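Local coordinates for protein MdcD (Pseudomonas aeruginosa, PDB 5VIP) that probably serves as the beta subunit of a biotin-independent malonate decarboxylase, built on a carboxyltransferase domain of the ClpP/crotonase clan, at residues B[186-189]-B[190-194]; B[213-217]-B[218-222]; B[101-105]-B[106-110]; B[138-141]-B[142-146]. All coordinates share one frame; numbering follows the deposited sequence.

Interaction 1: residues B[186-189]-B[190-194]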
loop_
_atom_site.group_PDB
_atom_site.type_symbol
_atom_site.label_atom_id
_atom_site.label_comp_id
_atom_site.label_asym_id
_atom_site.label_seq_id
_atom_site.Cartn_x
_atom_site.Cartn_y
_atom_site.Cartn_z
ATOM N N PRO B 186 6.967 4.810 16.653
ATOM C CA PRO B 186 8.097 5.272 17.473
ATOM C C PRO B 186 9.012 4.132 17.899
ATOM O O PRO B 186 10.246 4.247 17.818
ATOM C CB PRO B 186 7.421 5.892 18.702
ATOM C CG PRO B 186 6.032 6.196 18.261
ATOM C CD PRO B 186 5.672 5.130 17.273
ATOM N N GLN B 187 8.410 3.032 18.338
ATOM C CA GLN B 187 9.199 1.954 18.908
ATOM C C GLN B 187 10.058 1.280 17.853
ATOM O O GLN B 187 11.241 1.030 18.086
ATOM C CB GLN B 187 8.316 0.912 19.597
ATOM C CG GLN B 187 9.112 0.092 20.605
ATOM C CD GLN B 187 8.379 -1.124 21.108
ATOM O OE1 GLN B 187 7.270 -1.427 20.663
ATOM N NE2 GLN B 187 8.995 -1.834 22.053
ATOM N N VAL B 188 9.476 0.993 16.691
ATOM C CA VAL B 188 10.236 0.311 15.645
ATOM C C VAL B 188 11.307 1.242 15.065
ATOM O O VAL B 188 12.350 0.767 14.616
ATOM C CB VAL B 188 9.325 -0.225 14.512
ATOM C CG1 VAL B 188 8.944 0.876 13.553
ATOM C CG2 VAL B 188 10.023 -1.352 13.759
ATOM N N ILE B 189 11.080 2.554 15.099
ATOM C CA ILE B 189 12.111 3.498 14.652
ATOM C C ILE B 189 13.324 3.437 15.589
ATOM O O ILE B 189 14.449 3.218 15.139
ATOM C CB ILE B 189 11.594 4.951 14.572
ATOM C CG1 ILE B 189 10.682 5.127 13.355
ATOM C CG2 ILE B 189 12.758 5.932 14.435
ATOM C CD1 ILE B 189 10.082 6.503 13.244
ATOM N N GLU B 190 13.083 3.602 16.890
ATOM C CA GLU B 190 14.154 3.559 17.888
ATOM C C GLU B 190 14.912 2.230 17.907
ATOM O O GLU B 190 16.124 2.207 18.122
ATOM C CB GLU B 190 13.582 3.841 19.278
ATOM C CG GLU B 190 13.040 5.252 19.452
ATOM C CD GLU B 190 12.417 5.470 20.818
ATOM O OE1 GLU B 190 12.234 4.479 21.555
ATOM O OE2 GLU B 190 12.106 6.634 21.152
ATOM N N GLN B 191 14.204 1.126 17.689
ATOM C CA GLN B 191 14.831 -0.195 17.710
ATOM C C GLN B 191 15.657 -0.461 16.455
ATOM O O GLN B 191 16.606 -1.246 16.480
ATOM C CB GLN B 191 13.774 -1.287 17.884
ATOM C CG GLN B 191 13.096 -1.257 19.247
ATOM C CD GLN B 191 12.008 -2.306 19.389
ATOM O OE1 GLN B 191 11.439 -2.773 18.396
ATOM N NE2 GLN B 191 11.711 -2.686 20.630
ATOM N N GLU B 192 15.304 0.202 15.361
ATOM C CA GLU B 192 16.017 0.004 14.107
ATOM C C GLU B 192 17.026 1.121 13.845
ATOM O O GLU B 192 18.147 0.861 13.410
ATOM C CB GLU B 192 15.024 -0.098 12.941
ATOM C CG GLU B 192 14.107 -1.319 13.011
ATOM C CD GLU B 192 14.862 -2.624 12.866
ATOM O OE1 GLU B 192 15.862 -2.649 12.115
ATOM O OE2 GLU B 192 14.458 -3.623 13.499
ATOM N N ALA B 193 16.630 2.360 14.126
ATOM C CA ALA B 193 17.435 3.530 13.769
ATOM C C ALA B 193 18.187 4.135 14.960
ATOM O O ALA B 193 19.066 4.984 14.783
ATOM C CB ALA B 193 16.545 4.590 13.116
ATOM N N GLY B 194 17.832 3.704 16.169
ATOM C CA GLY B 194 18.471 4.195 17.378
ATOM C C GLY B 194 17.627 5.181 18.172
ATOM O O GLY B 194 16.662 5.758 17.653
#
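Gln-187 and Gln-191, one turn apart on helix 186-193, set their terminal amides at an angle, the two planes turned 42° against each other. The nearest atoms are both nitrogens, NE2 of Gln-187 and NE2 of Gln-191, 3.2 Å apart; as two donors they do not bond. Different first torsions bring them there: CG of Gln-187 is anti to the backbone N (chi1 -159°), while CG of Gln-191 is anti to its own carbonyl carbon (chi1 -67°). The latter torsion lays CG of Gln-191 against O of Gln-187 at 3.2 Å. Val-188 CG2 meets CG of Glu-192 at 4.2 Å, the glutamate chain bending at chi2. On the buried flank Ile-189 CG2 touches Ala-193 CB, an apolar contact of 4.2 Å. Backbone bonds run alongside, from Glu-190 N to Pro-186 O (3.1 Å), Gln-191 N to Gln-187 O (3.0 Å) and Ala-193 N to Ile-189 O, whereas Glu-192 N makes only weak bonds, to O of Val-188 and O of Ile-189. The cohesion of this short, surface helix therefore rests on its backbone. Its side chains meet by contact alone, and Ile-189, Glu-190 and Gln-191 also pack against the chain of another protein, as does Ala-193.

Interaction 2: residues B[213-217]-B[218-222]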
loop_
_atom_site.group_PDB
_atom_site.type_symbol
_atom_site.label_atom_id
_atom_site.label_comp_id
_atom_site.label_asym_id
_atom_site.label_seq_id
_atom_site.Cartn_x
_atom_site.Cartn_y
_atom_site.Cartn_z
ATOM N N GLU B 213 -0.372 18.594 13.338
ATOM C CA GLU B 213 0.066 19.961 13.045
ATOM C C GLU B 213 1.278 19.996 12.112
ATOM O O GLU B 213 1.323 20.797 11.180
ATOM C CB GLU B 213 0.391 20.715 14.339
ATOM C CG GLU B 213 0.791 22.163 14.089
ATOM C CD GLU B 213 0.952 22.978 15.363
ATOM O OE1 GLU B 213 1.277 22.399 16.423
ATOM O OE2 GLU B 213 0.750 24.209 15.298
ATOM N N GLN B 214 2.247 19.121 12.376
ATOM C CA GLN B 214 3.450 18.984 11.560
ATOM C C GLN B 214 3.109 18.561 10.138
ATOM O O GLN B 214 3.654 19.096 9.174
ATOM C CB GLN B 214 4.407 17.963 12.189
ATOM C CG GLN B 214 5.828 17.915 11.583
ATOM C CD GLN B 214 5.955 17.075 10.300
ATOM O OE1 GLN B 214 5.081 16.271 9.972
ATOM N NE2 GLN B 214 7.069 17.244 9.587
ATOM N N ARG B 215 2.207 17.588 10.012
ATOM C CA ARG B 215 1.826 17.072 8.702
ATOM C C ARG B 215 1.176 18.165 7.879
ATOM O O ARG B 215 1.454 18.325 6.687
ATOM C CB ARG B 215 0.878 15.871 8.846
ATOM C CG ARG B 215 1.505 14.654 9.525
ATOM C CD ARG B 215 2.853 14.406 8.964
ATOM N NE ARG B 215 3.335 13.032 9.117
ATOM C CZ ARG B 215 4.556 12.656 8.752
ATOM N NH1 ARG B 215 5.393 13.563 8.272
ATOM N NH2 ARG B 215 4.944 11.394 8.881
ATOM N N PHE B 216 0.299 18.924 8.520
ATOM C CA PHE B 216 -0.358 20.023 7.838
ATOM C C PHE B 216 0.665 21.076 7.406
ATOM O O PHE B 216 0.643 21.562 6.273
ATOM C CB PHE B 216 -1.423 20.655 8.739
ATOM C CG PHE B 216 -2.099 21.836 8.118
ATOM C CD1 PHE B 216 -2.826 21.695 6.949
ATOM C CD2 PHE B 216 -1.999 23.090 8.690
ATOM C CE1 PHE B 216 -3.450 22.785 6.360
ATOM C CE2 PHE B 216 -2.622 24.183 8.109
ATOM C CZ PHE B 216 -3.345 24.030 6.940
ATOM N N ALA B 217 1.573 21.414 8.311
ATOM C CA ALA B 217 2.564 22.449 8.005
ATOM C C ALA B 217 3.491 22.034 6.855
ATOM O O ALA B 217 3.947 22.879 6.085
ATOM C CB ALA B 217 3.379 22.780 9.244
ATOM N N SER B 218 3.768 20.743 6.723
ATOM C CA SER B 218 4.669 20.300 5.662
ATOM C C SER B 218 3.903 19.886 4.393
ATOM O O SER B 218 4.491 19.381 3.434
ATOM C CB SER B 218 5.563 19.165 6.169
ATOM O OG SER B 218 4.803 18.038 6.543
ATOM N N GLY B 219 2.596 20.127 4.379
ATOM C CA GLY B 219 1.782 19.887 3.197
ATOM C C GLY B 219 1.360 18.436 2.982
ATOM O O GLY B 219 0.847 18.081 1.917
ATOM N N LEU B 220 1.551 17.604 3.996
ATOM C CA LEU B 220 1.233 16.176 3.905
ATOM C C LEU B 220 -0.185 15.852 4.373
ATOM O O LEU B 220 -0.670 14.727 4.204
ATOM C CB LEU B 220 2.243 15.369 4.722
ATOM C CG LEU B 220 3.659 15.343 4.144
ATOM C CD1 LEU B 220 4.578 14.604 5.111
ATOM C CD2 LEU B 220 3.689 14.670 2.775
ATOM N N ALA B 221 -0.829 16.828 4.999
ATOM C CA ALA B 221 -2.253 16.749 5.308
ATOM C C ALA B 221 -2.928 17.988 4.745
ATOM O O ALA B 221 -2.317 19.066 4.663
ATOM C CB ALA B 221 -2.492 16.637 6.816
ATOM N N ASP B 222 -4.191 17.848 4.369
ATOM C CA ASP B 222 -4.883 18.916 3.669
ATOM C C ASP B 222 -5.598 19.894 4.593
ATOM O O ASP B 222 -5.782 21.059 4.252
ATOM C CB ASP B 222 -5.859 18.308 2.676
ATOM C CG ASP B 222 -5.154 17.441 1.657
ATOM O OD1 ASP B 222 -4.562 18.011 0.707
ATOM O OD2 ASP B 222 -5.152 16.191 1.823
HETATM O O HOH W 1 -1.184 21.482 3.925
#
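Arg-215 O is the focus of the backbone hydrogen bonds that end helix 212-217. It accepts from Leu-220 N at 2.8 Å and from Ala-221 N at 3.2 Å, both on the same face of its carbonyl plane; the second donor stands 72° out of that plane and so does not use a lone pair. With the bond from Gly-219 N to Phe-216 O (3.1 Å), the bond of Leu-220 makes a Schellman motif, in which Gly-219 is the C-prime residue with positive phi.

Ser-218 adds a side-chain bond. Its OG donates to Gln-214 O at 3.1 Å while its own N reaches the same oxygen at 3.0 Å, the two arriving from opposite faces of the carbonyl plane. The serine torsion, with OG between the backbone N and the carbonyl carbon (chi1 62°), turns the hydroxyl back over the helix. One water also donates to both Phe-216 O and Ala-221 O, bridging the turn.

Among the non-bonded contacts, the Phe-216 ring presents its edge to the backbone, CD1 lying 3.5 Å from Ala-221 O and CE1 near Asp-222 O. Arg-215 CB packs on Ala-221 CB at 4.0 Å, and Leu-220 CD1 approaches Arg-215 NH1 obliquely at 3.4 Å.

The turn delivers the chain to strand 223-225. Arg-215 reaches Leu-181 O through NH2, Phe-216 packs on Tyr-224, Ala-221 rests on Val-175 of strand 172-176, and Asp-222 OD2 joins Val-173 N and Arg-249.

Interaction 3: residues B[101-105]-B[106-110]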
loop_
_atom_site.group_PDB
_atom_site.type_symbol
_atom_site.label_atom_id
_atom_site.label_comp_id
_atom_site.label_asym_id
_atom_site.label_seq_id
_atom_site.Cartn_x
_atom_site.Cartn_y
_atom_site.Cartn_z
ATOM N N ALA B 101 -16.686 1.786 -6.012
ATOM C CA ALA B 101 -16.213 1.972 -7.383
ATOM C C ALA B 101 -17.242 1.393 -8.364
ATOM O O ALA B 101 -17.551 2.001 -9.388
ATOM C CB ALA B 101 -14.849 1.319 -7.572
ATOM N N GLU B 102 -17.777 0.218 -8.037
ATOM C CA GLU B 102 -18.799 -0.418 -8.870
ATOM C C GLU B 102 -20.037 0.484 -9.011
ATOM O O GLU B 102 -20.569 0.654 -10.113
ATOM C CB GLU B 102 -19.162 -1.784 -8.282
ATOM C CG GLU B 102 -20.061 -2.650 -9.134
ATOM C CD GLU B 102 -20.042 -4.104 -8.672
ATOM O OE1 GLU B 102 -21.101 -4.763 -8.729
ATOM O OE2 GLU B 102 -18.965 -4.584 -8.247
ATOM N N ASP B 103 -20.475 1.077 -7.900
ATOM C CA ASP B 103 -21.564 2.055 -7.917
ATOM C C ASP B 103 -21.289 3.154 -8.940
ATOM O O ASP B 103 -22.141 3.486 -9.763
ATOM C CB ASP B 103 -21.758 2.696 -6.528
ATOM C CG ASP B 103 -22.773 1.967 -5.671
ATOM O OD1 ASP B 103 -23.458 1.060 -6.191
ATOM O OD2 ASP B 103 -22.897 2.310 -4.470
ATOM N N ASN B 104 -20.093 3.725 -8.880
ATOM C CA ASN B 104 -19.755 4.839 -9.757
ATOM C C ASN B 104 -19.757 4.426 -11.225
ATOM O O ASN B 104 -20.176 5.208 -12.084
ATOM C CB ASN B 104 -18.401 5.442 -9.363
ATOM C CG ASN B 104 -18.534 6.449 -8.235
ATOM O OD1 ASN B 104 -18.809 7.624 -8.475
ATOM N ND2 ASN B 104 -18.377 5.986 -6.998
ATOM N N ARG B 105 -19.308 3.208 -11.514
ATOM C CA ARG B 105 -19.368 2.703 -12.890
ATOM C C ARG B 105 -20.814 2.475 -13.331
ATOM O O ARG B 105 -21.098 2.432 -14.526
ATOM C CB ARG B 105 -18.566 1.411 -13.048
ATOM C CG ARG B 105 -17.070 1.648 -13.162
ATOM C CD ARG B 105 -16.320 0.357 -13.415
ATOM N NE ARG B 105 -16.107 -0.422 -12.195
ATOM C CZ ARG B 105 -15.064 -0.252 -11.386
ATOM N NH1 ARG B 105 -14.165 0.677 -11.661
ATOM N NH2 ARG B 105 -14.925 -0.999 -10.304
ATOM N N ASN B 106 -21.719 2.344 -12.361
ATOM C CA ASN B 106 -23.151 2.218 -12.637
ATOM C C ASN B 106 -23.889 3.556 -12.556
ATOM O O ASN B 106 -25.116 3.586 -12.542
ATOM C CB ASN B 106 -23.806 1.232 -11.662
ATOM C CG ASN B 106 -23.333 -0.198 -11.855
ATOM O OD1 ASN B 106 -22.986 -0.613 -12.962
ATOM N ND2 ASN B 106 -23.340 -0.970 -10.772
ATOM N N GLY B 107 -23.143 4.655 -12.492
ATOM C CA GLY B 107 -23.735 5.981 -12.481
ATOM C C GLY B 107 -24.185 6.499 -11.128
ATOM O O GLY B 107 -24.887 7.505 -11.056
ATOM N N VAL B 108 -23.783 5.821 -10.055
ATOM C CA VAL B 108 -24.172 6.209 -8.701
ATOM C C VAL B 108 -22.947 6.775 -7.991
ATOM O O VAL B 108 -21.988 6.056 -7.802
ATOM C CB VAL B 108 -24.730 5.012 -7.909
ATOM C CG1 VAL B 108 -24.998 5.401 -6.447
ATOM C CG2 VAL B 108 -25.992 4.468 -8.577
ATOM N N PRO B 109 -22.978 8.064 -7.606
ATOM C CA PRO B 109 -21.754 8.762 -7.177
ATOM C C PRO B 109 -21.367 8.496 -5.721
ATOM O O PRO B 109 -21.195 9.425 -4.935
ATOM C CB PRO B 109 -22.110 10.235 -7.386
ATOM C CG PRO B 109 -23.600 10.276 -7.140
ATOM C CD PRO B 109 -24.130 8.982 -7.715
ATOM N N THR B 110 -21.221 7.227 -5.373
ATOM C CA THR B 110 -20.941 6.859 -3.988
ATOM C C THR B 110 -19.564 7.336 -3.530
ATOM O O THR B 110 -18.560 7.155 -4.219
ATOM C CB THR B 110 -21.076 5.348 -3.805
ATOM O OG1 THR B 110 -22.433 4.992 -4.093
ATOM C CG2 THR B 110 -20.746 4.937 -2.367
#
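Asn-104 points the edge of its amide at Thr-110: ND2 donates to Thr-110 O at 3.0 Å, with the acceptor only 2° out of the amide plane and the donor on a lone pair in the carbonyl plane. The same nitrogen also bonds Ala-100 O, one turn back, so two partners hold the amide's rotation. The Asp-103 carboxylate is met on the anti side of OD2 by Thr-110 OG1, which donates at 2.7 Å from 30° out of the plane. Glu-102 and Asn-106 lie side by side, carboxylate and amide planes nearly perpendicular (87°); Glu-102 OE1 forms a salt bridge with a basic side chain of another protein's chain. One face of the Arg-105 guanidinium, salt-bridged to Asp-142, has Ala-101 O 3.9 Å above its centre.

The backbone of helix 87-105 ends here in a Schellman motif, made by Val-108 N to Asp-103 O (2.9 Å) and Gly-107 N to Asn-104 O (3.0 Å), with Gly-107 at positive phi. Val-108 CB packs on Asp-103 CB at 4.0 Å, and an inverse gamma turn centred on Pro-109 carries the chain to Thr-110. Two side-chain bonds thus reinforce the cap.

The loop leads directly into strand 111-115. Val-108, Pro-109 and Thr-110 lean on Pro-70 of strand 69-76, Asn-104 touches Leu-143 of helix 126-143, and Asp-103 OD2 accepts from an aromatic side chain of another protein's chain.

Interaction 4: residues B[138-141]-B[142-146]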
loop_
_atom_site.group_PDB
_atom_site.type_symbol
_atom_site.label_atom_id
_atom_site.label_comp_id
_atom_site.label_asym_id
_atom_site.label_seq_id
_atom_site.Cartn_x
_atom_site.Cartn_y
_atom_site.Cartn_z
ATOM N N ALA B 138 -5.405 -0.691 -3.884
ATOM C CA ALA B 138 -5.925 -0.830 -5.246
ATOM C C ALA B 138 -7.318 -0.239 -5.404
ATOM O O ALA B 138 -7.610 0.415 -6.407
ATOM C CB ALA B 138 -5.951 -2.314 -5.666
ATOM N N ALA B 139 -8.182 -0.491 -4.424
ATOM C CA ALA B 139 -9.563 -0.032 -4.505
ATOM C C ALA B 139 -9.652 1.489 -4.377
ATOM O O ALA B 139 -10.532 2.124 -4.963
ATOM C CB ALA B 139 -10.413 -0.720 -3.435
ATOM N N ILE B 140 -8.735 2.083 -3.618
ATOM C CA ILE B 140 -8.739 3.537 -3.478
ATOM C C ILE B 140 -8.383 4.198 -4.805
ATOM O O ILE B 140 -9.026 5.166 -5.228
ATOM C CB ILE B 140 -7.759 4.000 -2.381
ATOM C CG1 ILE B 140 -8.357 3.685 -1.004
ATOM C CG2 ILE B 140 -7.478 5.514 -2.503
ATOM C CD1 ILE B 140 -7.343 3.743 0.096
ATOM N N VAL B 141 -7.373 3.653 -5.478
ATOM C CA VAL B 141 -6.944 4.206 -6.757
ATOM C C VAL B 141 -8.069 4.046 -7.794
ATOM O O VAL B 141 -8.378 4.984 -8.534
ATOM C CB VAL B 141 -5.626 3.537 -7.236
ATOM C CG1 VAL B 141 -5.194 4.072 -8.621
ATOM C CG2 VAL B 141 -4.515 3.786 -6.214
ATOM N N ASP B 142 -8.700 2.875 -7.820
ATOM C CA ASP B 142 -9.821 2.630 -8.743
ATOM C C ASP B 142 -10.963 3.611 -8.482
ATOM O O ASP B 142 -11.471 4.223 -9.413
ATOM C CB ASP B 142 -10.318 1.186 -8.615
ATOM C CG ASP B 142 -11.408 0.838 -9.618
ATOM O OD1 ASP B 142 -11.617 1.600 -10.590
ATOM O OD2 ASP B 142 -12.051 -0.220 -9.432
ATOM N N LEU B 143 -11.341 3.780 -7.217
ATOM C CA LEU B 143 -12.470 4.632 -6.872
ATOM C C LEU B 143 -12.191 6.096 -7.211
ATOM O O LEU B 143 -13.100 6.835 -7.595
ATOM C CB LEU B 143 -12.822 4.489 -5.383
ATOM C CG LEU B 143 -13.940 5.384 -4.813
ATOM C CD1 LEU B 143 -15.249 5.261 -5.625
ATOM C CD2 LEU B 143 -14.201 5.042 -3.349
ATOM N N GLN B 144 -10.931 6.503 -7.095
ATOM C CA GLN B 144 -10.570 7.896 -7.315
ATOM C C GLN B 144 -10.409 8.246 -8.800
ATOM O O GLN B 144 -9.952 9.333 -9.144
ATOM C CB GLN B 144 -9.321 8.239 -6.509
ATOM C CG GLN B 144 -9.687 8.324 -5.014
ATOM C CD GLN B 144 -8.560 8.756 -4.099
ATOM O OE1 GLN B 144 -8.814 9.206 -2.986
ATOM N NE2 GLN B 144 -7.315 8.619 -4.550
ATOM N N ARG B 145 -10.841 7.342 -9.670
ATOM C CA ARG B 145 -11.136 7.715 -11.051
ATOM C C ARG B 145 -12.499 8.412 -11.136
ATOM O O ARG B 145 -12.815 9.049 -12.139
ATOM C CB ARG B 145 -11.090 6.484 -11.954
ATOM C CG ARG B 145 -9.679 5.907 -12.057
ATOM C CD ARG B 145 -9.606 4.771 -13.042
ATOM N NE ARG B 145 -10.418 3.630 -12.646
ATOM C CZ ARG B 145 -10.567 2.547 -13.404
ATOM N NH1 ARG B 145 -9.962 2.485 -14.575
ATOM N NH2 ARG B 145 -11.323 1.538 -12.999
ATOM N N TYR B 146 -13.283 8.322 -10.062
ATOM C CA TYR B 146 -14.659 8.832 -10.041
ATOM C C TYR B 146 -14.943 9.816 -8.902
ATOM O O TYR B 146 -15.617 10.836 -9.090
ATOM C CB TYR B 146 -15.646 7.660 -9.933
ATOM C CG TYR B 146 -15.296 6.498 -10.827
ATOM C CD1 TYR B 146 -15.620 6.514 -12.177
ATOM C CD2 TYR B 146 -14.631 5.385 -10.322
ATOM C CE1 TYR B 146 -15.286 5.456 -13.005
ATOM C CE2 TYR B 146 -14.299 4.323 -11.137
ATOM C CZ TYR B 146 -14.635 4.362 -12.477
ATOM O OH TYR B 146 -14.294 3.305 -13.283
#
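Asp-142 N to Ala-138 O (3.0 Å), Leu-143 N to Ala-139 O (2.9 Å) and Gln-144 N to Ile-140 O (3.0 Å) carry helix 126-143 to its last turn. Ile-140 and Gln-144 lie side by side and point the same way, CG2 of the isoleucine 3.7 Å from NE2 of the glutamine. With CG beside its backbone N, Gln-144 also rests its CG on Ile-140 O at 3.2 Å and then runs out extended. Its amide bonds outside the helix: OE1 accepts from Ser-171 N and Val-149 N, NE2 donates to Leu-169 O. Leu-143 CB sits 3.3 Å from Ala-139 O, and its side chain touches Ala-112 of strand 111-115.

Just past the helix Arg-145 bends at chi3 and returns to Asp-142. The pair is a salt bridge between NH2 of Arg-145 and OD1 of Asp-142, although the modelled separation is implausibly short and its exact value doubtful; NE of Arg-145 adds a weak bond to the same OD1 at 3.1 Å. Arg-105 of helix 87-105 forms a second salt bridge to that oxygen.

One carboxylate oxygen thus draws in two arginines, which would probably offset the like charges that stand close together there. Gln-144 differs in kind: its amide, backed by Ile-140, bonds main-chain groups at the end of helix 162-169, just after it, and just before strand 150-153.

In the fold
Interactions 3 and 4 sit on the same side of the chain, centres about 11 Å apart, and touch: Arg-105 ties the end of helix 87-105 to helix 126-143 by a salt bridge to Asp-142, and probably by a hydrogen bond to the Tyr-146 hydroxyl just beyond it. Interaction 4 is partly buried inside a beta-alpha-beta unit, with Ile-140 and Leu-143 against strand 111-115. Interaction 2, also partly buried, shares with the more exposed interaction 3 a Schellman ending and a loop into a strand; interaction 2 adds a serine hydroxyl and a water, interaction 3 carboxylate and amide bonds. Interaction 1, a surface helix held by backbone bonds, has its centre about 24 Å from the chain's centre, opposite interaction 3.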